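Local coordinates for protein putative 6-phosphogluconolactonase (Neisseria gonorrhoeae, PDB 3LHI) that probably catalyses the hydrolysis of 6-phosphogluconolactone to 6-phosphogluconate, the second step of the oxidative pentose phosphate pathway, at residues 36-41 with 130-135; 65-70 with 80-85; 71-76 with 171-176; 135-140 with 196-201. All coordinates share one frame; numbering follows the deposited sequence.

Contact 1: residues 36-41 with 130-135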
# COMPACT_ATOMS: atom_id res chain seq x y z
N ALA A 36 -4.56 -9.02 -13.07
CA ALA A 36 -4.81 -8.07 -11.99
C ALA A 36 -3.51 -7.62 -11.42
O ALA A 36 -2.52 -8.37 -11.48
CB ALA A 36 -5.67 -8.69 -10.91
N VAL A 37 -3.49 -6.42 -10.86
CA VAL A 37 -2.33 -5.89 -10.11
C VAL A 37 -2.80 -5.51 -8.72
O VAL A 37 -3.77 -4.75 -8.55
CB VAL A 37 -1.67 -4.73 -10.83
CG1 VAL A 37 -0.55 -4.08 -9.93
CG2 VAL A 37 -1.13 -5.18 -12.19
N LEU A 38 -2.11 -6.08 -7.72
CA LEU A 38 -2.36 -5.82 -6.30
C LEU A 38 -1.16 -5.03 -5.73
O LEU A 38 0.01 -5.45 -5.90
CB LEU A 38 -2.38 -7.18 -5.59
CG LEU A 38 -2.42 -7.18 -4.05
CD1 LEU A 38 -3.76 -6.59 -3.58
CD2 LEU A 38 -2.18 -8.55 -3.45
N ALA A 39 -1.43 -3.92 -5.04
CA ALA A 39 -0.39 -3.18 -4.32
C ALA A 39 -0.72 -3.31 -2.83
O ALA A 39 -1.85 -3.09 -2.40
CB ALA A 39 -0.36 -1.68 -4.77
N VAL A 40 0.30 -3.67 -2.04
CA VAL A 40 0.16 -3.81 -0.60
C VAL A 40 1.10 -2.86 0.14
O VAL A 40 2.11 -2.41 -0.39
CB VAL A 40 0.42 -5.28 -0.15
CG1 VAL A 40 -0.57 -6.24 -0.87
CG2 VAL A 40 1.88 -5.70 -0.40
N SER A 41 0.74 -2.63 1.40
CA SER A 41 1.53 -1.82 2.31
C SER A 41 2.28 -2.73 3.29
O SER A 41 1.87 -3.87 3.54
CB SER A 41 0.65 -0.81 3.03
OG SER A 41 0.05 0.09 2.10
N VAL A 130 -6.17 -3.25 -7.23
CA VAL A 130 -6.53 -3.40 -5.81
C VAL A 130 -5.35 -2.88 -4.99
O VAL A 130 -4.21 -3.29 -5.26
CB VAL A 130 -6.88 -4.86 -5.44
CG1 VAL A 130 -7.27 -4.96 -3.95
CG2 VAL A 130 -8.00 -5.41 -6.34
N LEU A 131 -5.62 -2.01 -4.04
CA LEU A 131 -4.59 -1.42 -3.18
C LEU A 131 -5.01 -1.62 -1.73
O LEU A 131 -6.16 -1.36 -1.38
CB LEU A 131 -4.49 0.08 -3.49
CG LEU A 131 -3.75 0.96 -2.49
CD1 LEU A 131 -2.23 0.60 -2.39
CD2 LEU A 131 -3.90 2.44 -2.91
N ILE A 132 -4.09 -2.09 -0.89
CA ILE A 132 -4.32 -2.08 0.56
C ILE A 132 -3.32 -1.10 1.19
O ILE A 132 -2.10 -1.24 1.07
CB ILE A 132 -4.25 -3.45 1.27
CG1 ILE A 132 -5.18 -4.49 0.61
CG2 ILE A 132 -4.61 -3.29 2.77
CD1 ILE A 132 -4.60 -5.14 -0.59
N LEU A 133 -3.92 -0.09 1.81
CA LEU A 133 -3.24 0.94 2.57
C LEU A 133 -3.19 0.61 4.05
O LEU A 133 -3.99 -0.20 4.55
CB LEU A 133 -3.98 2.27 2.39
CG LEU A 133 -3.92 2.91 1.00
CD1 LEU A 133 -4.80 4.14 0.94
CD2 LEU A 133 -2.47 3.22 0.64
N GLY A 134 -2.23 1.21 4.74
CA GLY A 134 -2.24 1.30 6.16
C GLY A 134 -2.22 2.76 6.56
O GLY A 134 -2.30 3.65 5.72
N MSE A 135 -2.17 3.04 7.85
CA MSE A 135 -2.13 4.40 8.36
C MSE A 135 -1.25 4.46 9.59
O MSE A 135 -1.42 3.63 10.50
CB MSE A 135 -3.53 4.88 8.67
CG MSE A 135 -3.61 6.37 9.10
SE MSE A 135 -5.29 6.76 9.96
CE MSE A 135 -4.86 5.84 11.60
O HOH W 1 -0.02 2.53 3.39
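Ala-39 lies beside Leu-131 in two neighbouring parallel strands, with their CA atoms 4.7 Å apart. The strand axes diverge by only 7°. Three backbone bonds join them. Val-130 N donates to Val-37 O at 3.1 Å, Ala-39 N donates to Val-130 O, and Ile-132 N donates to Ala-39 O at 2.9 Å. Packing is close on both faces of the sheet. On one face, with CG anti to the backbone N (chi1 171°), Leu-38 carries CD1 across to Val-130 CG1 at 3.9 Å. Ile-132 lies beyond it, but is modelled in two conformers, so its exact fit is doubtful. Helix 11-33 covers Val-130 and Ile-132. On the other face Leu-131 CD1 touches Ala-39 CB at 3.8 Å. The C-terminal end is looser and holds water. Here Ser-41 OG donates to Ile-132 O at 2.7 Å, in the carbonyl plane and on a lone pair. A water donates to the same OG and accepts from Gly-134 N. It bridges the two segments where the strands give way to loops, and Gly-134 is partly exposed. This is the parallel sheet centre of a Rossmann-like alpha/beta fold, with loops leaving the C-terminal strand ends.

Contact 2: residues 65-70 with 80-85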
# COMPACT_ATOMS: atom_id res chain seq x y z
N ILE A 65 2.04 -8.41 -8.14
CA ILE A 65 2.02 -7.88 -6.78
C ILE A 65 3.15 -6.87 -6.65
O ILE A 65 4.27 -7.09 -7.11
CB ILE A 65 2.17 -8.99 -5.69
CG1 ILE A 65 1.02 -9.98 -5.82
CG2 ILE A 65 2.18 -8.32 -4.28
CD1 ILE A 65 1.02 -11.11 -4.82
N THR A 66 2.84 -5.76 -6.01
CA THR A 66 3.81 -4.72 -5.77
C THR A 66 3.47 -4.02 -4.45
O THR A 66 2.61 -4.46 -3.68
CB THR A 66 3.79 -3.72 -6.94
OG1 THR A 66 4.99 -2.91 -6.92
CG2 THR A 66 2.53 -2.80 -6.99
N LEU A 67 4.19 -2.94 -4.20
CA LEU A 67 4.06 -2.16 -2.98
C LEU A 67 3.45 -0.80 -3.17
O LEU A 67 3.69 -0.16 -4.19
CB LEU A 67 5.47 -1.94 -2.40
CG LEU A 67 6.25 -3.16 -2.04
CD1 LEU A 67 7.72 -2.86 -1.73
CD2 LEU A 67 5.59 -3.83 -0.87
N ALA A 68 2.73 -0.34 -2.16
CA ALA A 68 2.23 1.04 -2.13
C ALA A 68 3.37 2.02 -1.86
O ALA A 68 3.28 3.20 -2.24
CB ALA A 68 1.18 1.18 -1.04
N ASP A 69 4.42 1.54 -1.19
CA ASP A 69 5.54 2.36 -0.79
C ASP A 69 6.68 1.45 -0.37
O ASP A 69 6.44 0.30 0.01
CB ASP A 69 5.22 3.40 0.30
CG ASP A 69 4.91 2.79 1.63
OD1 ASP A 69 4.01 1.95 1.70
OD2 ASP A 69 5.53 3.20 2.63
N GLU A 70 7.90 1.97 -0.46
CA GLU A 70 9.08 1.18 -0.11
C GLU A 70 10.12 2.08 0.51
O GLU A 70 10.25 3.26 0.19
CB GLU A 70 9.61 0.43 -1.32
CG GLU A 70 10.87 -0.40 -1.15
CD GLU A 70 10.82 -1.51 -0.11
OE1 GLU A 70 10.56 -1.20 1.06
OE2 GLU A 70 11.05 -2.66 -0.47
N SER A 80 13.20 -3.48 4.69
CA SER A 80 12.68 -3.57 3.33
C SER A 80 11.25 -4.12 3.35
O SER A 80 10.99 -5.21 3.85
CB SER A 80 13.56 -4.50 2.50
OG SER A 80 13.02 -4.66 1.20
N ASN A 81 10.31 -3.40 2.72
CA ASN A 81 8.99 -3.94 2.54
C ASN A 81 9.00 -5.08 1.52
O ASN A 81 8.15 -5.97 1.59
CB ASN A 81 7.99 -2.87 2.07
CG ASN A 81 7.66 -1.83 3.15
OD1 ASN A 81 7.86 -2.09 4.35
ND2 ASN A 81 7.08 -0.68 2.72
N THR A 82 9.92 -5.05 0.55
CA THR A 82 10.10 -6.15 -0.38
C THR A 82 10.42 -7.42 0.37
O THR A 82 9.81 -8.49 0.15
CB THR A 82 11.20 -5.82 -1.38
OG1 THR A 82 10.77 -4.70 -2.18
CG2 THR A 82 11.47 -7.03 -2.32
N GLY A 83 11.34 -7.32 1.32
CA GLY A 83 11.66 -8.49 2.14
C GLY A 83 10.48 -8.99 2.97
O GLY A 83 10.25 -10.18 3.10
N LEU A 84 9.73 -8.04 3.52
CA LEU A 84 8.51 -8.33 4.27
C LEU A 84 7.58 -9.17 3.44
O LEU A 84 7.21 -10.26 3.88
CB LEU A 84 7.78 -7.03 4.69
CG LEU A 84 6.45 -7.24 5.38
CD1 LEU A 84 6.72 -7.56 6.87
CD2 LEU A 84 5.56 -5.96 5.13
N VAL A 85 7.21 -8.65 2.26
CA VAL A 85 6.26 -9.27 1.39
C VAL A 85 6.76 -10.65 0.92
O VAL A 85 5.97 -11.61 0.82
CB VAL A 85 5.88 -8.33 0.24
CG1 VAL A 85 5.07 -9.03 -0.84
CG2 VAL A 85 5.12 -7.13 0.80
O HOH W 2 6.62 1.81 4.45
O HOH W 3 13.96 -2.60 -0.18
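Glu-70 turns its carboxylate to the start of helix 81-88 and accepts three hydrogen bonds from Asn-81 and Thr-82. Just ahead of them, Ser-80 is the N-cap. Its OG accepts from Gly-83 N at 3.1 Å, and a water lies between OG and Glu-70 OE2, the bond to the glutamate being weak. Asn-81 is held twice. Its backbone N donates to Glu-70 OE1 at 2.8 Å, on the syn lone pair. Its amide ND2 reaches back to Asp-69 O at 3.0 Å. That oxygen lies in the amide plane of Asn-81, whereas ND2 sits well above the carbonyl plane. ND2 also donates to a water. Leu-67 CD1 rests on Asn-81 CB at 3.8 Å. Thr-82 grips Glu-70 OE2 with two donors, OG1 at 2.7 Å and the backbone N at 2.8 Å. Glu-70 CG is anti to the backbone N, and a bend at chi2 (59°) brings the carboxylate round to these donors. The negative charge faces the helix N terminus, where the helix dipole would probably stabilise it. One turn further on, the contact becomes apolar. Val-85 CG2 packs on the other branch of the leucine, Leu-67 CD2, at 3.7 Å, the two side chains passing in opposite directions. The pair belongs to the beta-alpha-beta unit of strand 63-71, helix 81-88 and strand 98-99. Trp-99 of the last strand touches Leu-67, Thr-82 and Val-85, while Phe-50 of helix 47-54 also meets Val-85.

Contact 3: residues 71-76 with 171-176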
# COMPACT_ATOMS: atom_id res chain seq x y z
N ARG A 71 10.87 1.50 1.45
CA ARG A 71 12.06 2.12 2.02
C ARG A 71 13.19 1.91 1.07
O ARG A 71 13.40 0.79 0.54
CB ARG A 71 12.36 1.48 3.39
CG ARG A 71 11.36 1.72 4.49
CD ARG A 71 10.06 0.96 4.35
NE ARG A 71 9.20 1.22 5.48
CZ ARG A 71 9.36 0.68 6.69
NH1 ARG A 71 10.28 -0.24 6.91
NH2 ARG A 71 8.50 1.02 7.63
N ILE A 72 13.96 2.97 0.81
CA ILE A 72 15.08 2.90 -0.14
C ILE A 72 16.28 2.36 0.63
O ILE A 72 17.12 3.11 1.13
CB ILE A 72 15.35 4.23 -0.85
CG1 ILE A 72 14.07 4.69 -1.59
CG2 ILE A 72 16.50 4.05 -1.79
CD1 ILE A 72 14.20 6.04 -2.33
N VAL A 73 16.26 1.05 0.73
CA VAL A 73 17.26 0.19 1.39
C VAL A 73 17.36 -1.06 0.56
O VAL A 73 16.46 -1.39 -0.20
CB VAL A 73 16.86 -0.17 2.85
CG1 VAL A 73 16.81 1.09 3.76
CG2 VAL A 73 15.59 -0.99 2.93
N PRO A 74 18.49 -1.80 0.67
CA PRO A 74 18.57 -3.02 -0.10
C PRO A 74 17.42 -3.99 0.21
O PRO A 74 16.89 -3.98 1.32
CB PRO A 74 19.91 -3.60 0.33
CG PRO A 74 20.70 -2.38 0.68
CD PRO A 74 19.74 -1.47 1.36
N THR A 75 17.09 -4.85 -0.73
CA THR A 75 15.95 -5.71 -0.53
C THR A 75 16.16 -6.82 0.50
O THR A 75 15.19 -7.46 0.93
CB THR A 75 15.44 -6.25 -1.86
OG1 THR A 75 16.43 -7.08 -2.46
CG2 THR A 75 14.96 -5.14 -2.80
N ASN A 76 17.39 -7.03 0.95
CA ASN A 76 17.69 -7.93 2.06
C ASN A 76 17.84 -7.23 3.39
O ASN A 76 18.22 -7.87 4.37
CB ASN A 76 18.90 -8.80 1.73
CG ASN A 76 20.18 -8.04 1.62
OD1 ASN A 76 20.20 -6.83 1.40
ND2 ASN A 76 21.30 -8.77 1.69
N ALA A 171 10.49 9.61 10.50
CA ALA A 171 10.72 8.14 10.41
C ALA A 171 11.93 7.95 9.51
O ALA A 171 12.25 8.81 8.68
CB ALA A 171 9.46 7.43 9.86
N PRO A 172 12.61 6.80 9.62
CA PRO A 172 13.83 6.61 8.87
C PRO A 172 13.63 6.19 7.41
O PRO A 172 12.61 5.59 7.08
CB PRO A 172 14.54 5.49 9.64
CG PRO A 172 13.47 4.72 10.21
CD PRO A 172 12.42 5.73 10.62
N HIS A 173 14.67 6.43 6.64
CA HIS A 173 14.89 5.98 5.29
C HIS A 173 14.14 6.86 4.28
O HIS A 173 12.97 7.15 4.43
CB HIS A 173 14.51 4.52 5.06
CG HIS A 173 15.11 3.56 6.04
ND1 HIS A 173 16.49 3.46 6.21
CD2 HIS A 173 14.54 2.67 6.89
CE1 HIS A 173 16.71 2.51 7.13
NE2 HIS A 173 15.56 2.04 7.57
N GLU A 174 14.83 7.22 3.23
CA GLU A 174 14.18 7.80 2.05
C GLU A 174 13.21 6.76 1.54
O GLU A 174 13.44 5.55 1.68
CB GLU A 174 15.21 8.16 0.98
CG GLU A 174 16.29 9.10 1.44
CD GLU A 174 15.75 10.38 2.00
OE1 GLU A 174 14.80 10.96 1.40
OE2 GLU A 174 16.26 10.88 3.05
N ARG A 175 12.13 7.23 0.93
CA ARG A 175 11.05 6.37 0.47
C ARG A 175 10.71 6.60 -0.98
O ARG A 175 10.89 7.73 -1.52
CB ARG A 175 9.77 6.68 1.27
CG ARG A 175 9.92 6.71 2.78
CD ARG A 175 10.39 5.39 3.33
NE ARG A 175 10.53 5.40 4.80
CZ ARG A 175 9.57 5.10 5.64
NH1 ARG A 175 8.36 4.71 5.22
NH2 ARG A 175 9.83 5.10 6.95
N ILE A 176 10.09 5.59 -1.56
CA ILE A 176 9.40 5.73 -2.82
C ILE A 176 7.94 5.38 -2.53
O ILE A 176 7.68 4.31 -1.98
CB ILE A 176 10.06 4.91 -3.97
CG1 ILE A 176 9.26 5.05 -5.26
CG2 ILE A 176 10.31 3.44 -3.58
CD1 ILE A 176 9.89 4.28 -6.41
O HOH W 4 6.67 3.36 7.31
O HOH W 5 17.22 5.58 2.40
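Arg-71 and Arg-175 form an antiparallel, non-hydrogen-bonded pair at the C-terminal end of strand 63-71, where it pairs with the start of strand 175-178 and then runs out into a loop. Their CA atoms are 4.6 Å apart. Their side chains run side by side in the same direction. Arg-71 NE lies over one face of the Arg-175 guanidinium, 3.6 Å from Arg-175 NH1, and the two guanidinium planes are 59° apart. These like charges are bridged by a water that accepts from Arg-71 NH2 and Arg-175 NH1. Each has a further partner: Arg-71 NH1 bonds to Asp-79 O, and Arg-175 NH1 to Ser-143 OG. Arg-175 also grips Pro-172 O side-on, with NE at 3.1 Å and NH2 at 2.8 Å. This fixes the turn of its guanidinium. Next along the chain, Ile-72 N donates to Glu-174 O at 2.8 Å. Ile-72 is the centre of an inverse gamma turn, which swings the chain away from the strand. Val-73 then sets CG1 over one face of the His-173 ring, 3.7 Å from its centroid, in a CH-pi contact. Pro-172 CB lies over the opposite face. His-173 NE2 is bonded to Asp-79. Ile-72 and Ile-176 pack against helix 114-124, and Ile-176 and Arg-175 also touch strand 163-166, the next strand of the sheet.

Contact 4: residues 135-140 with 196-201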
# COMPACT_ATOMS: atom_id res chain seq x y z
N MSE A 135 -2.17 3.04 7.85
CA MSE A 135 -2.13 4.40 8.36
C MSE A 135 -1.25 4.46 9.59
O MSE A 135 -1.42 3.63 10.50
CB MSE A 135 -3.53 4.88 8.67
CG MSE A 135 -3.61 6.37 9.10
SE MSE A 135 -5.29 6.76 9.96
CE MSE A 135 -4.86 5.84 11.60
N GLY A 136 -0.35 5.43 9.66
CA GLY A 136 0.43 5.64 10.87
C GLY A 136 -0.34 6.42 11.93
O GLY A 136 -1.42 6.97 11.70
N ASN A 137 0.29 6.49 13.11
CA ASN A 137 -0.25 7.27 14.20
C ASN A 137 -0.25 8.77 13.91
O ASN A 137 -1.00 9.49 14.53
CB ASN A 137 0.57 7.00 15.46
CG ASN A 137 0.33 5.60 16.04
OD1 ASN A 137 -0.74 4.98 15.88
ND2 ASN A 137 1.31 5.13 16.81
N ASP A 138 0.53 9.20 12.92
CA ASP A 138 0.55 10.55 12.38
C ASP A 138 -0.49 10.79 11.30
O ASP A 138 -0.53 11.86 10.70
CB ASP A 138 1.96 10.90 11.86
CG ASP A 138 2.39 10.04 10.70
OD1 ASP A 138 1.70 9.04 10.41
OD2 ASP A 138 3.39 10.41 10.07
N GLY A 139 -1.30 9.78 10.98
CA GLY A 139 -2.22 9.90 9.88
C GLY A 139 -1.66 9.76 8.46
O GLY A 139 -2.44 9.94 7.49
N HIS A 140 -0.38 9.42 8.34
CA HIS A 140 0.18 9.21 7.01
C HIS A 140 -0.31 7.91 6.42
O HIS A 140 -0.73 7.01 7.14
CB HIS A 140 1.71 9.27 7.00
CG HIS A 140 2.40 7.96 7.21
ND1 HIS A 140 2.63 7.42 8.45
CD2 HIS A 140 2.91 7.09 6.30
CE1 HIS A 140 3.28 6.28 8.30
NE2 HIS A 140 3.44 6.04 7.00
N GLU A 196 -7.28 1.51 19.27
CA GLU A 196 -8.07 2.70 19.52
C GLU A 196 -7.32 3.97 19.13
O GLU A 196 -7.96 4.97 18.75
CB GLU A 196 -8.54 2.73 21.00
CG GLU A 196 -7.43 2.81 22.06
CD GLU A 196 -7.83 2.19 23.43
OE1 GLU A 196 -9.05 1.96 23.69
OE2 GLU A 196 -6.90 1.93 24.24
N GLU A 197 -6.00 3.94 19.22
CA GLU A 197 -5.18 5.14 18.89
C GLU A 197 -5.35 5.44 17.41
O GLU A 197 -5.71 6.56 17.03
CB GLU A 197 -3.68 4.96 19.20
CG GLU A 197 -2.85 6.22 18.73
CD GLU A 197 -1.38 6.23 19.16
OE1 GLU A 197 -0.94 5.27 19.82
OE2 GLU A 197 -0.67 7.23 18.81
N LYS A 198 -5.22 4.40 16.61
CA LYS A 198 -5.49 4.55 15.16
C LYS A 198 -6.95 4.83 14.86
O LYS A 198 -7.23 5.59 13.94
CB LYS A 198 -4.94 3.40 14.35
CG LYS A 198 -3.42 3.52 14.27
CD LYS A 198 -2.85 2.49 13.42
CE LYS A 198 -1.32 2.54 13.35
NZ LYS A 198 -0.97 1.59 12.26
N LYS A 199 -7.91 4.26 15.61
CA LYS A 199 -9.31 4.65 15.35
C LYS A 199 -9.49 6.14 15.63
O LYS A 199 -10.17 6.81 14.86
CB LYS A 199 -10.38 3.82 16.10
CG LYS A 199 -11.83 4.20 15.65
CD LYS A 199 -12.93 3.33 16.26
CE LYS A 199 -14.33 3.80 15.86
NZ LYS A 199 -14.61 5.22 16.28
N ALA A 200 -8.84 6.67 16.66
CA ALA A 200 -8.98 8.12 16.97
C ALA A 200 -8.41 9.05 15.88
O ALA A 200 -9.08 9.97 15.39
CB ALA A 200 -8.39 8.45 18.37
N VAL A 201 -7.25 8.67 15.38
CA VAL A 201 -6.62 9.39 14.28
C VAL A 201 -7.44 9.27 12.99
O VAL A 201 -7.67 10.26 12.28
CB VAL A 201 -5.22 8.85 14.07
CG1 VAL A 201 -4.59 9.47 12.80
CG2 VAL A 201 -4.36 9.12 15.31
O HOH W 6 -2.37 0.51 9.43
O HOH W 7 -1.47 9.55 17.28
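Lys-198 and Val-201 of helix 196-206 pack on the glycine-rich loop that follows strand 130-133, where a type I beta turn runs from Gly-136 to Gly-139. The polar tie across the contact is one direct bond. The Lys-198 chain is extended beyond CG and carries NZ to Met-135 O at 2.7 Å, nearly in line with the carbonyl. A water accepts from Met-135 N and, weakly, from Lys-198 NZ. A second water donates to both Asn-137 O and Glu-197 OE2 on the solvent side. Apolar packing is centred on Met-135, a selenomethionine. Bent at chi3 (73°), it puts CE 3.7 Å from Lys-198 CB and 3.8 Å from Val-201 CG1. The Val-201 methyls also make van der Waals contacts with the turn backbone: CG1 meets Gly-139 N at 3.8 Å, and CG2 touches Asn-137 O at 3.5 Å. Gly-139 has a positive phi of 77°, and a CB there would press on the carbonyl O before it. The flat groups of Asn-137 and Glu-197 are stacked, their planes 9° apart, with Asn-137 CG 3.4 Å from Glu-197 OE2. Within the loop, Asp-138 holds His-140 twice. Asp-138 OD1 accepts from His-140 N, closing an Asx turn, and on its syn lone pair it takes His-140 ND1 at 2.7 Å in the plane of the imidazole ring.

Overall arrangement
After strand 3-8 and helix 11-33 the chain forms strand 36-40, which contact 1 later pairs with strand 130-133, closing a long loop. Contact 2 is nested inside it and closes a short loop between strand 63-71 and helix 81-88. Contact 3 starts from the end of the same strand and reaches forward to 171-176. It crosses contacts 1 and 2. Contact 4 leaves from Met-135, where contact 1 ends, follows contacts 1 and 2 in series, and crosses contact 3. Contacts 1 to 3 meet the same sheet: Val-40 O and Ala-68 N probably bond, as do Glu-70 N and Ile-176 O. Contact 4 ties the loop after strand 130-133 to helix 196-206.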